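Local coordinates for iron-regulated outer membrane protein (Neisseria meningitidis, PDB 4B7O) that probably takes up iron, perhaps as siderophore complexes, across the outer membrane as a TonB-dependent transporter, at residues L437-E450 and G462-G476. Residues are numbered along the deposited sequence; the frame is centred on the assembly and turned at random.
Sequences LSNPTKTDTGAYIE and GGLRYDRFKVKTHDG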
# COMPACT_ATOMS: atom_id res chain seq x y z
N LEU A 437 -13.02 25.94 13.72
CA LEU A 437 -12.18 24.86 13.21
C LEU A 437 -10.85 25.31 12.63
O LEU A 437 -10.79 26.31 11.99
CB LEU A 437 -12.96 24.10 12.16
CG LEU A 437 -13.83 23.01 12.75
CD1 LEU A 437 -14.20 23.17 14.23
CD2 LEU A 437 -15.05 22.85 11.88
N SER A 438 -9.77 24.58 12.94
CA SER A 438 -8.50 24.76 12.24
C SER A 438 -8.02 23.41 11.61
O SER A 438 -8.71 22.36 11.66
CB SER A 438 -7.46 25.37 13.17
OG SER A 438 -7.38 24.59 14.33
N ASN A 439 -6.85 23.46 10.99
CA ASN A 439 -6.28 22.31 10.33
C ASN A 439 -5.80 21.23 11.30
O ASN A 439 -4.87 21.47 12.08
CB ASN A 439 -5.10 22.76 9.52
CG ASN A 439 -5.51 23.47 8.27
OD1 ASN A 439 -6.71 23.60 8.02
ND2 ASN A 439 -4.55 23.87 7.46
N PRO A 440 -6.38 20.03 11.20
CA PRO A 440 -5.99 18.91 12.04
C PRO A 440 -4.58 18.51 11.72
O PRO A 440 -4.16 18.65 10.56
CB PRO A 440 -6.95 17.80 11.63
CG PRO A 440 -8.02 18.50 10.83
CD PRO A 440 -7.30 19.61 10.15
N THR A 441 -3.84 18.12 12.75
CA THR A 441 -2.48 17.64 12.55
C THR A 441 -2.13 16.44 13.46
O THR A 441 -2.85 16.10 14.40
CB THR A 441 -1.45 18.75 12.81
OG1 THR A 441 -1.40 18.98 14.20
CG2 THR A 441 -1.81 20.03 12.10
N LYS A 442 -0.99 15.81 13.19
CA LYS A 442 -0.56 14.63 13.96
C LYS A 442 0.93 14.55 13.84
O LYS A 442 1.47 14.61 12.73
CB LYS A 442 -1.18 13.35 13.45
CG LYS A 442 -0.91 12.19 14.41
CD LYS A 442 -1.74 10.97 14.05
CE LYS A 442 -0.98 10.11 13.05
NZ LYS A 442 -1.83 8.94 12.72
N THR A 443 1.60 14.52 14.99
CA THR A 443 3.05 14.30 15.02
C THR A 443 3.30 12.89 15.56
O THR A 443 2.69 12.50 16.54
CB THR A 443 3.72 15.31 15.95
OG1 THR A 443 3.43 16.63 15.48
CG2 THR A 443 5.22 15.12 16.00
N ASP A 444 4.15 12.11 14.89
CA ASP A 444 4.56 10.80 15.40
C ASP A 444 6.06 10.85 15.56
O ASP A 444 6.76 11.36 14.67
CB ASP A 444 4.16 9.64 14.51
CG ASP A 444 2.67 9.34 14.56
OD1 ASP A 444 2.14 9.02 15.64
OD2 ASP A 444 2.01 9.38 13.49
N THR A 445 6.50 10.43 16.75
CA THR A 445 7.91 10.42 17.16
C THR A 445 8.35 9.03 17.71
O THR A 445 7.69 8.43 18.57
CB THR A 445 8.17 11.52 18.22
OG1 THR A 445 7.14 12.51 18.15
CG2 THR A 445 9.50 12.18 17.97
N GLY A 446 9.48 8.55 17.21
CA GLY A 446 9.99 7.23 17.54
C GLY A 446 11.50 7.22 17.78
O GLY A 446 12.30 7.80 17.00
N ALA A 447 11.93 6.61 18.87
CA ALA A 447 13.33 6.18 18.92
C ALA A 447 13.33 4.68 19.19
O ALA A 447 12.40 4.14 19.81
CB ALA A 447 14.06 6.93 19.99
N TYR A 448 14.35 4.00 18.72
CA TYR A 448 14.37 2.57 18.86
C TYR A 448 15.78 2.22 19.02
O TYR A 448 16.67 2.95 18.55
CB TYR A 448 13.86 1.88 17.57
CG TYR A 448 14.70 2.14 16.34
CD1 TYR A 448 15.82 1.38 16.05
CD2 TYR A 448 14.38 3.16 15.47
CE1 TYR A 448 16.58 1.62 14.93
CE2 TYR A 448 15.16 3.42 14.35
CZ TYR A 448 16.24 2.65 14.10
OH TYR A 448 16.99 2.92 13.00
N ILE A 449 16.00 1.06 19.61
CA ILE A 449 17.34 0.47 19.67
C ILE A 449 17.16 -1.04 19.47
O ILE A 449 16.23 -1.64 20.01
CB ILE A 449 18.03 0.81 21.03
CG1 ILE A 449 19.22 -0.10 21.24
CG2 ILE A 449 17.07 0.64 22.21
CD1 ILE A 449 20.15 0.36 22.31
N GLU A 450 18.02 -1.64 18.68
CA GLU A 450 17.84 -3.02 18.30
C GLU A 450 19.18 -3.69 18.22
O GLU A 450 20.13 -3.14 17.64
CB GLU A 450 17.18 -3.11 16.92
CG GLU A 450 16.69 -4.49 16.54
CD GLU A 450 15.94 -4.49 15.20
OE1 GLU A 450 16.62 -4.31 14.15
OE2 GLU A 450 14.68 -4.68 15.20
N GLY A 462 16.93 -8.45 19.11
CA GLY A 462 16.05 -7.97 20.18
C GLY A 462 15.97 -6.47 20.00
O GLY A 462 16.94 -5.83 19.54
N GLY A 463 14.85 -5.87 20.33
CA GLY A 463 14.83 -4.44 20.16
C GLY A 463 13.75 -3.76 20.91
O GLY A 463 12.80 -4.42 21.35
N LEU A 464 13.87 -2.45 21.03
CA LEU A 464 12.84 -1.71 21.77
C LEU A 464 12.57 -0.41 21.02
O LEU A 464 13.50 0.18 20.47
CB LEU A 464 13.36 -1.39 23.18
CG LEU A 464 12.44 -0.83 24.27
CD1 LEU A 464 11.12 -1.61 24.39
CD2 LEU A 464 13.18 -0.85 25.62
N ARG A 465 11.30 0.01 21.01
CA ARG A 465 10.91 1.29 20.44
C ARG A 465 10.16 2.09 21.44
O ARG A 465 9.32 1.57 22.16
CB ARG A 465 9.91 1.14 19.28
CG ARG A 465 10.54 0.72 18.02
CD ARG A 465 9.46 0.65 16.94
NE ARG A 465 8.98 2.00 16.59
CZ ARG A 465 9.67 2.86 15.85
NH1 ARG A 465 10.86 2.53 15.32
NH2 ARG A 465 9.14 4.06 15.65
N TYR A 466 10.39 3.39 21.38
CA TYR A 466 9.61 4.35 22.09
C TYR A 466 8.78 5.11 21.05
O TYR A 466 9.33 5.78 20.21
CB TYR A 466 10.56 5.30 22.85
CG TYR A 466 9.77 6.26 23.64
CD1 TYR A 466 8.89 5.80 24.62
CD2 TYR A 466 9.81 7.63 23.36
CE1 TYR A 466 8.10 6.67 25.33
CE2 TYR A 466 9.02 8.52 24.07
CZ TYR A 466 8.17 8.03 25.05
OH TYR A 466 7.38 8.88 25.77
N ASP A 467 7.46 4.99 21.09
CA ASP A 467 6.59 5.59 20.07
C ASP A 467 5.72 6.61 20.75
O ASP A 467 5.00 6.26 21.70
CB ASP A 467 5.67 4.54 19.44
CG ASP A 467 6.30 3.81 18.24
OD1 ASP A 467 6.97 2.76 18.44
OD2 ASP A 467 6.07 4.25 17.08
N ARG A 468 5.81 7.88 20.32
CA ARG A 468 5.02 8.97 20.90
C ARG A 468 4.16 9.65 19.83
O ARG A 468 4.67 10.07 18.77
CB ARG A 468 5.96 10.00 21.55
CG ARG A 468 5.22 11.15 22.22
CD ARG A 468 5.88 11.65 23.51
NE ARG A 468 5.12 12.78 24.07
CZ ARG A 468 4.11 12.69 24.94
NH1 ARG A 468 3.72 11.51 25.41
NH2 ARG A 468 3.48 13.79 25.35
N PHE A 469 2.86 9.78 20.09
CA PHE A 469 2.07 10.63 19.22
C PHE A 469 1.43 11.88 19.83
O PHE A 469 1.18 11.94 21.05
CB PHE A 469 1.05 9.80 18.48
CG PHE A 469 -0.18 9.50 19.26
CD1 PHE A 469 -1.22 10.44 19.31
CD2 PHE A 469 -0.34 8.28 19.89
CE1 PHE A 469 -2.40 10.18 19.99
CE2 PHE A 469 -1.53 7.99 20.57
CZ PHE A 469 -2.55 8.94 20.63
N LYS A 470 1.12 12.87 18.98
CA LYS A 470 0.30 14.06 19.39
C LYS A 470 -0.73 14.35 18.32
O LYS A 470 -0.39 14.58 17.17
CB LYS A 470 1.17 15.30 19.60
CG LYS A 470 0.54 16.30 20.59
CD LYS A 470 0.44 17.78 20.19
CE LYS A 470 1.77 18.52 20.29
NZ LYS A 470 2.51 18.49 18.96
N VAL A 471 -1.99 14.30 18.66
CA VAL A 471 -3.00 14.51 17.67
C VAL A 471 -3.79 15.79 17.95
O VAL A 471 -4.37 15.94 19.04
CB VAL A 471 -3.97 13.33 17.65
CG1 VAL A 471 -5.28 13.74 17.08
CG2 VAL A 471 -3.39 12.19 16.82
N LYS A 472 -3.85 16.68 16.95
CA LYS A 472 -4.62 17.90 17.08
C LYS A 472 -5.78 17.85 16.12
O LYS A 472 -5.59 17.99 14.91
CB LYS A 472 -3.72 19.12 16.86
CG LYS A 472 -4.26 20.45 17.39
CD LYS A 472 -4.48 21.45 16.26
CE LYS A 472 -5.92 21.34 15.76
NZ LYS A 472 -6.24 22.03 14.47
N THR A 473 -6.97 17.59 16.65
CA THR A 473 -8.14 17.49 15.83
C THR A 473 -8.51 18.87 15.33
O THR A 473 -7.84 19.85 15.65
CB THR A 473 -9.33 16.98 16.66
OG1 THR A 473 -9.05 17.18 18.06
CG2 THR A 473 -9.63 15.50 16.35
N HIS A 474 -9.58 18.97 14.54
CA HIS A 474 -9.95 20.25 13.91
C HIS A 474 -10.70 21.18 14.79
O HIS A 474 -11.18 22.18 14.32
CB HIS A 474 -10.71 20.09 12.59
CG HIS A 474 -12.11 19.58 12.74
ND1 HIS A 474 -12.89 19.33 11.67
CD2 HIS A 474 -12.84 19.22 13.86
CE1 HIS A 474 -14.08 18.84 12.08
NE2 HIS A 474 -14.06 18.77 13.42
N ASP A 475 -10.82 20.85 16.07
CA ASP A 475 -11.36 21.81 17.03
C ASP A 475 -10.28 22.32 17.96
O ASP A 475 -10.57 22.81 19.04
CB ASP A 475 -12.54 21.21 17.81
CG ASP A 475 -12.19 19.88 18.49
OD1 ASP A 475 -10.98 19.51 18.52
OD2 ASP A 475 -13.13 19.23 19.02
N GLY A 476 -9.02 22.20 17.54
CA GLY A 476 -7.88 22.60 18.38
C GLY A 476 -7.54 21.65 19.52
O GLY A 476 -6.48 21.79 20.13
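Strands 441-450 and 462-472 run antiparallel (172° between their directions) as the two arms of a beta hairpin in the transmembrane barrel of this TonB-dependent transporter, bonded in pairs from Thr441 with Lys472 to Ile449 with Leu464. One face, carrying Lys442, Asp444, Tyr448, Arg465 and Phe469, turns toward the barrel interior; the other carries Ile449, Leu464, Tyr466 and Arg468. Gly446 leaves room on the inner face for the Arg465 guanidinium, whose NH2 lies 3.8 Å from Gly446 CA. The bend at chi3 (70°) turns that group over the strand, its plane 24° from the Tyr448 ring and NH1 3.6 Å from Tyr448 CD2. Arg465 NE donates to the syn side of Asp467 OD1 at 2.8 Å, while NH2 hydrogen-bonds to Asn383 OD1 and NH1 to Ala156 O of the plug domain. Farther along, Val471 CG2 packs on Lys442 CD at 3.4 Å, against the aliphatic part of a chain whose amine bonds to Pro511 O and forms a salt bridge with Asp127 of the plug. At the end of the pairing, Ser438 N donates to His474 O, and Lys472 NZ, from the last strand pair, donates to Ser438 OG at 2.8 Å. His474 ND1 bonds to Thr519 O and NE2 to Ile526 N, which fixes the ring's orientation; Leu437 CG sits over one face, 3.9 Å from the ring centroid.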